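Local coordinates for ER-derived vesicles protein ERV41 (Saccharomyces cerevisiae, PDB 3ZLC) that is a constituent of COPII-coated vesicles derived from the endoplasmic reticulum and is required for efficient transport of a subset of secretory proteins to the Golgi, at residues A[159-164]-A[234-239]; A[125-130]-A[208-213]. All coordinates share one frame; numbering follows the deposited sequence.

Contact 1. Residues A[159-164]-A[234-239]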
loop_
_atom_site.group_PDB
_atom_site.type_symbol
_atom_site.label_atom_id
_atom_site.label_comp_id
_atom_site.label_asym_id
_atom_site.label_seq_id
_atom_site.Cartn_x
_atom_site.Cartn_y
_atom_site.Cartn_z
ATOM N N ASN A 159 -1.006 6.985 0.313
ATOM C CA ASN A 159 -0.217 8.206 0.183
ATOM C C ASN A 159 1.182 7.855 -0.294
ATOM O O ASN A 159 1.750 8.557 -1.141
ATOM C CB ASN A 159 -0.164 8.977 1.507
ATOM C CG ASN A 159 -1.531 9.356 1.993
ATOM O OD1 ASN A 159 -2.278 10.022 1.270
ATOM N ND2 ASN A 159 -1.898 8.895 3.204
ATOM N N GLU A 160 1.716 6.758 0.234
ATOM C CA GLU A 160 3.006 6.226 -0.220
ATOM C C GLU A 160 3.011 4.710 -0.217
ATOM O O GLU A 160 2.459 4.081 0.692
ATOM C CB GLU A 160 4.164 6.708 0.679
ATOM C CG GLU A 160 5.535 6.208 0.142
ATOM C CD GLU A 160 6.713 6.561 1.041
ATOM O OE1 GLU A 160 6.488 7.132 2.132
ATOM O OE2 GLU A 160 7.868 6.247 0.654
ATOM N N PHE A 161 3.645 4.130 -1.237
ATOM C CA PHE A 161 3.998 2.718 -1.231
ATOM C C PHE A 161 5.243 2.580 -2.104
ATOM O O PHE A 161 5.168 2.738 -3.321
ATOM C CB PHE A 161 2.870 1.845 -1.781
ATOM C CG PHE A 161 3.109 0.388 -1.566
ATOM C CD1 PHE A 161 2.957 -0.162 -0.299
ATOM C CD2 PHE A 161 3.524 -0.432 -2.612
ATOM C CE1 PHE A 161 3.194 -1.511 -0.072
ATOM C CE2 PHE A 161 3.764 -1.776 -2.395
ATOM C CZ PHE A 161 3.605 -2.317 -1.124
ATOM N N SER A 162 6.391 2.336 -1.480
ATOM C CA SER A 162 7.665 2.360 -2.202
ATOM C C SER A 162 8.581 1.288 -1.633
ATOM O O SER A 162 8.308 0.730 -0.549
ATOM C CB SER A 162 8.330 3.741 -2.084
ATOM O OG SER A 162 8.659 4.022 -0.734
ATOM N N PHE A 163 9.654 1.005 -2.369
ATOM C CA PHE A 163 10.641 -0.016 -2.000
ATOM C C PHE A 163 11.993 0.642 -1.936
ATOM O O PHE A 163 12.432 1.281 -2.916
ATOM C CB PHE A 163 10.707 -1.101 -3.080
ATOM C CG PHE A 163 9.434 -1.881 -3.225
ATOM C CD1 PHE A 163 8.405 -1.412 -4.026
ATOM C CD2 PHE A 163 9.250 -3.068 -2.523
ATOM C CE1 PHE A 163 7.212 -2.123 -4.155
ATOM C CE2 PHE A 163 8.053 -3.797 -2.645
ATOM C CZ PHE A 163 7.038 -3.317 -3.461
ATOM N N GLY A 164 12.669 0.489 -0.800
ATOM C CA GLY A 164 14.032 0.977 -0.677
ATOM C C GLY A 164 14.125 2.413 -0.185
ATOM O O GLY A 164 13.267 2.883 0.572
ATOM N N ILE A 234 -6.778 -5.708 1.663
ATOM C CA ILE A 234 -5.960 -4.971 0.719
ATOM C C ILE A 234 -4.624 -5.701 0.674
ATOM O O ILE A 234 -3.961 -5.856 1.705
ATOM C CB ILE A 234 -5.750 -3.515 1.181
ATOM C CG1 ILE A 234 -7.094 -2.779 1.290
ATOM C CG2 ILE A 234 -4.838 -2.770 0.194
ATOM C CD1 ILE A 234 -7.045 -1.510 2.165
ATOM N N PHE A 235 -4.234 -6.157 -0.515
ATOM C CA PHE A 235 -3.046 -7.006 -0.651
ATOM C C PHE A 235 -2.033 -6.434 -1.636
ATOM O O PHE A 235 -2.378 -6.068 -2.766
ATOM C CB PHE A 235 -3.459 -8.404 -1.120
ATOM C CG PHE A 235 -4.431 -9.110 -0.183
ATOM C CD1 PHE A 235 -5.801 -8.855 -0.251
ATOM C CD2 PHE A 235 -3.977 -10.047 0.737
ATOM C CE1 PHE A 235 -6.699 -9.511 0.606
ATOM C CE2 PHE A 235 -4.871 -10.716 1.596
ATOM C CZ PHE A 235 -6.228 -10.446 1.525
ATOM N N PHE A 236 -0.777 -6.377 -1.213
ATOM C CA PHE A 236 0.295 -5.921 -2.096
ATOM C C PHE A 236 1.206 -7.102 -2.385
ATOM O O PHE A 236 1.948 -7.540 -1.506
ATOM C CB PHE A 236 1.109 -4.837 -1.404
ATOM C CG PHE A 236 0.313 -3.591 -1.072
ATOM C CD1 PHE A 236 -0.351 -3.475 0.141
ATOM C CD2 PHE A 236 0.250 -2.524 -1.972
ATOM C CE1 PHE A 236 -1.077 -2.312 0.466
ATOM C CE2 PHE A 236 -0.472 -1.361 -1.659
ATOM C CZ PHE A 236 -1.136 -1.256 -0.439
ATOM N N LYS A 237 1.125 -7.646 -3.592
ATOM C CA LYS A 237 2.033 -8.720 -3.976
ATOM C C LYS A 237 3.250 -8.085 -4.612
ATOM O O LYS A 237 3.139 -7.099 -5.360
ATOM C CB LYS A 237 1.365 -9.685 -4.954
ATOM C CG LYS A 237 0.118 -10.348 -4.391
ATOM C CD LYS A 237 0.172 -11.860 -4.558
ATOM C CE LYS A 237 -1.117 -12.512 -4.067
ATOM N NZ LYS A 237 -1.086 -14.001 -4.181
ATOM N N TYR A 238 4.427 -8.608 -4.291
ATOM C CA TYR A 238 5.630 -8.027 -4.878
ATOM C C TYR A 238 6.610 -9.088 -5.341
ATOM O O TYR A 238 6.731 -10.156 -4.740
ATOM C CB TYR A 238 6.302 -7.036 -3.907
ATOM C CG TYR A 238 6.463 -7.574 -2.498
ATOM C CD1 TYR A 238 7.554 -8.368 -2.169
ATOM C CD2 TYR A 238 5.534 -7.284 -1.499
ATOM C CE1 TYR A 238 7.729 -8.856 -0.895
ATOM C CE2 TYR A 238 5.703 -7.786 -0.197
ATOM C CZ TYR A 238 6.804 -8.569 0.090
ATOM O OH TYR A 238 7.012 -9.095 1.357
ATOM N N ASN A 239 7.282 -8.799 -6.446
ATOM C CA ASN A 239 8.396 -9.623 -6.880
ATOM C C ASN A 239 9.490 -8.707 -7.405
ATOM O O ASN A 239 9.226 -7.549 -7.760
ATOM C CB ASN A 239 7.974 -10.616 -7.955
ATOM C CG ASN A 239 8.850 -11.843 -7.964
ATOM O OD1 ASN A 239 9.984 -11.809 -7.454
ATOM N ND2 ASN A 239 8.339 -12.939 -8.522
#

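Contact 2. Residues A[125-130]-A[208-213]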
loop_
_atom_site.group_PDB
_atom_site.type_symbol
_atom_site.label_atom_id
_atom_site.label_comp_id
_atom_site.label_asym_id
_atom_site.label_seq_id
_atom_site.Cartn_x
_atom_site.Cartn_y
_atom_site.Cartn_z
ATOM N N VAL A 125 11.843 -6.473 4.555
ATOM C CA VAL A 125 11.429 -7.811 4.151
ATOM C C VAL A 125 12.553 -8.459 3.350
ATOM O O VAL A 125 13.441 -7.768 2.827
ATOM C CB VAL A 125 10.114 -7.784 3.324
ATOM C CG1 VAL A 125 8.984 -7.155 4.116
ATOM C CG2 VAL A 125 10.315 -7.023 2.002
ATOM N N ASN A 126 12.536 -9.781 3.258
ATOM C CA ASN A 126 13.494 -10.444 2.385
ATOM C C ASN A 126 13.179 -10.000 0.973
ATOM O O ASN A 126 11.999 -9.851 0.625
ATOM C CB ASN A 126 13.383 -11.965 2.507
ATOM C CG ASN A 126 13.756 -12.469 3.885
ATOM O OD1 ASN A 126 14.759 -12.047 4.458
ATOM N ND2 ASN A 126 12.944 -13.374 4.427
ATOM N N ARG A 127 14.212 -9.766 0.164
ATOM C CA ARG A 127 14.013 -9.312 -1.213
ATOM C C ARG A 127 13.738 -10.530 -2.096
ATOM O O ARG A 127 14.563 -10.916 -2.943
ATOM C CB ARG A 127 15.238 -8.519 -1.707
ATOM C CG ARG A 127 15.001 -7.696 -2.986
ATOM C CD ARG A 127 16.273 -6.971 -3.490
ATOM N NE ARG A 127 16.024 -6.407 -4.822
ATOM C CZ ARG A 127 15.604 -5.166 -5.051
ATOM N NH1 ARG A 127 15.406 -4.320 -4.035
ATOM N NH2 ARG A 127 15.383 -4.767 -6.298
ATOM N N VAL A 128 12.587 -11.156 -1.856
ATOM C CA VAL A 128 12.124 -12.301 -2.645
ATOM C C VAL A 128 10.630 -12.111 -2.894
ATOM O O VAL A 128 10.011 -11.222 -2.312
ATOM C CB VAL A 128 12.355 -13.658 -1.916
ATOM C CG1 VAL A 128 13.837 -13.955 -1.757
ATOM C CG2 VAL A 128 11.656 -13.666 -0.561
ATOM N N SER A 129 10.047 -12.933 -3.760
ATOM C CA SER A 129 8.609 -12.856 -4.002
ATOM C C SER A 129 7.831 -12.979 -2.678
ATOM O O SER A 129 8.028 -13.918 -1.914
ATOM C CB SER A 129 8.174 -13.956 -4.972
ATOM O OG SER A 129 6.781 -13.874 -5.206
ATOM N N GLY A 130 6.966 -12.016 -2.393
ATOM C CA GLY A 130 6.213 -12.069 -1.149
ATOM C C GLY A 130 4.956 -11.239 -1.235
ATOM O O GLY A 130 4.576 -10.783 -2.317
ATOM N N ASP A 208 19.723 2.492 -1.928
ATOM C CA ASP A 208 18.871 1.402 -2.389
ATOM C C ASP A 208 17.666 1.931 -3.185
ATOM O O ASP A 208 16.543 1.960 -2.686
ATOM C CB ASP A 208 18.401 0.562 -1.187
ATOM C CG ASP A 208 17.701 -0.724 -1.600
ATOM O OD1 ASP A 208 17.691 -1.046 -2.810
ATOM O OD2 ASP A 208 17.154 -1.415 -0.718
ATOM N N THR A 209 17.905 2.328 -4.435
ATOM C CA THR A 209 16.855 2.892 -5.287
ATOM C C THR A 209 16.150 1.831 -6.117
ATOM O O THR A 209 16.798 0.978 -6.735
ATOM C CB THR A 209 17.421 3.971 -6.231
ATOM O OG1 THR A 209 18.605 3.473 -6.875
ATOM C CG2 THR A 209 17.775 5.216 -5.440
ATOM N N ASN A 210 14.822 1.893 -6.128
ATOM C CA ASN A 210 14.006 0.940 -6.882
ATOM C C ASN A 210 12.819 1.664 -7.461
ATOM O O ASN A 210 12.324 2.643 -6.875
ATOM C CB ASN A 210 13.465 -0.169 -5.965
ATOM C CG ASN A 210 14.560 -0.931 -5.261
ATOM O OD1 ASN A 210 15.007 -1.974 -5.738
ATOM N ND2 ASN A 210 15.000 -0.422 -4.117
ATOM N N GLN A 211 12.342 1.172 -8.596
ATOM C CA GLN A 211 11.073 1.634 -9.134
ATOM C C GLN A 211 10.209 0.410 -9.439
ATOM O O GLN A 211 10.723 -0.717 -9.563
ATOM C CB GLN A 211 11.323 2.474 -10.397
ATOM C CG GLN A 211 12.067 1.730 -11.530
ATOM C CD GLN A 211 12.579 2.700 -12.577
ATOM O OE1 GLN A 211 13.390 3.579 -12.268
ATOM N NE2 GLN A 211 12.091 2.569 -13.814
ATOM N N TYR A 212 8.901 0.602 -9.527
ATOM C CA TYR A 212 8.041 -0.538 -9.821
ATOM C C TYR A 212 6.933 -0.202 -10.791
ATOM O O TYR A 212 6.551 0.978 -10.961
ATOM C CB TYR A 212 7.475 -1.176 -8.538
ATOM C CG TYR A 212 6.507 -0.316 -7.738
ATOM C CD1 TYR A 212 6.972 0.626 -6.828
ATOM C CD2 TYR A 212 5.124 -0.500 -7.852
ATOM C CE1 TYR A 212 6.084 1.396 -6.058
ATOM C CE2 TYR A 212 4.230 0.263 -7.095
ATOM C CZ TYR A 212 4.711 1.187 -6.202
ATOM O OH TYR A 212 3.816 1.942 -5.476
ATOM N N SER A 213 6.447 -1.253 -11.449
ATOM C CA SER A 213 5.239 -1.185 -12.250
ATOM C C SER A 213 4.218 -2.026 -11.522
ATOM O O SER A 213 4.561 -2.744 -10.576
ATOM C CB SER A 213 5.466 -1.732 -13.658
ATOM O OG SER A 213 5.867 -3.104 -13.655
HETATM O O HOH W 1 17.028 -3.931 -1.638
#

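Contact 1. Residues A[159-164]-A[234-239]
Phe161 and Phe236 lay their rings one over the other in an offset stack between two sheets of the lumenal domain. Their centroids are 4.1 Å apart and the planes are tilted by 18°. Phe236 CD2 sits above the middle of the Phe161 ring, whereas Phe161 CE1 comes down nearer the rim of the Phe236 ring, and the closest approach is Phe161 CZ to Phe236 CD2 at 3.5 Å. The two side chains reach in from opposite backbones and slide past each other, which brings CZ of Phe161 over the CG-CD2 side of the partner ring, within 3.6 Å of Phe236 CB. Phe161 achieves this by placing CG anti to its amide nitrogen (chi1 -170°). Tyr191 meets Phe236 with its ring at a similarly shallow tilt, and Leu132 lies against Phe161.

Two residues on, Phe163 and Tyr238 meet differently, their side chains crossing at a slant with no ring stack. The end of the phenyl group touches the tyrosine at its root, Phe163 CZ lying 3.8 Å from Tyr238 CB, and CE2 of the same ring reaches Tyr238 CG at 4.1 Å. Tyr212 meets Phe163 edge-to-face, and Ile22 touches Tyr238.

An alanine in place of Phe161 would remove the whole ring, and Phe236 would probably lose the partner over that face, opening a gap between the sheets. No hydrogen bond spans the two segments; the strands, with Phe161 CA 9.4 Å from Phe236 CA, are joined by side chains alone. The contact is thus apolar sheet-to-sheet packing, a piece of the buried aromatic core in which dispersion and ring overlap do the holding.

Contact 2. Residues A[125-130]-A[208-213]
Arg127, the centre of an inverse gamma turn just after strand 117-126, faces Asn210 on strand 209-219 from a distance, their CA atoms 11.7 Å apart, and no backbone hydrogen bond joins the two segments. The arginine spans that distance with a stretched chain: CG is anti to the backbone N (chi1 -165°), and the chain stays extended out to NE. Its guanidinium meets the Asn210 side chain end-on. NH1 and NH2 both donate to the one oxygen, Asn210 OD1, each at 2.9 Å, and that oxygen lies close to the guanidinium plane. The amide plane is turned 32° from it, and the two bonds use the oxygen differently: NH2 arrives nearly in line with the C=O bond, while NH1 comes from above the carbonyl plane. Both are bent, with N-H...O angles near 140°.

The other end of the amide is held as well. Asn210 ND2 donates to Asp208 OD1 at 3.1 Å, approaching from above the carboxylate plane, which fixes which way round the amide sits. Asp208 OD1 is 4.2 Å from Arg127 NH1, well out of the guanidinium plane, so toward the arginine it acts through charge alone. A water bridges arginine and aspartate, accepting from Arg127 NH1 at 2.9 Å and donating to Asp208 OD2 at 2.7 Å. Pro197 touches both Arg127 and Asn210.

The contact ties the turn between strands 117-126 and 130-136 to the start of strand 209-219. Arginine and aspartate are coupled through a neutral amide and a water instead of a direct salt bridge, and the nearby carboxylate probably offsets the positive charge of this buried arginine.

In the fold
From the N terminus, the chain runs through segment 125-130, then 159-164, then 208-213 and finally 234-239. Contact 2 closes a loop of 77 intervening residues at 208-213, after 159-164 has been passed, and contact 1 closes its own, of 69, at 234-239, so the two loops cross. Contact 1 joins strand 156-163 of the six-stranded sheet to strand 233-240 of the larger one; contact 2 ties the turn that leads from one sheet to the other, between strands 117-126 and 130-136, to strand 209-219 of the larger sheet. Their centres lie about 9 Å apart. They also touch: Tyr212 OH is probably hydrogen-bonded to Phe161 O, and Tyr238 N to Gly130 O.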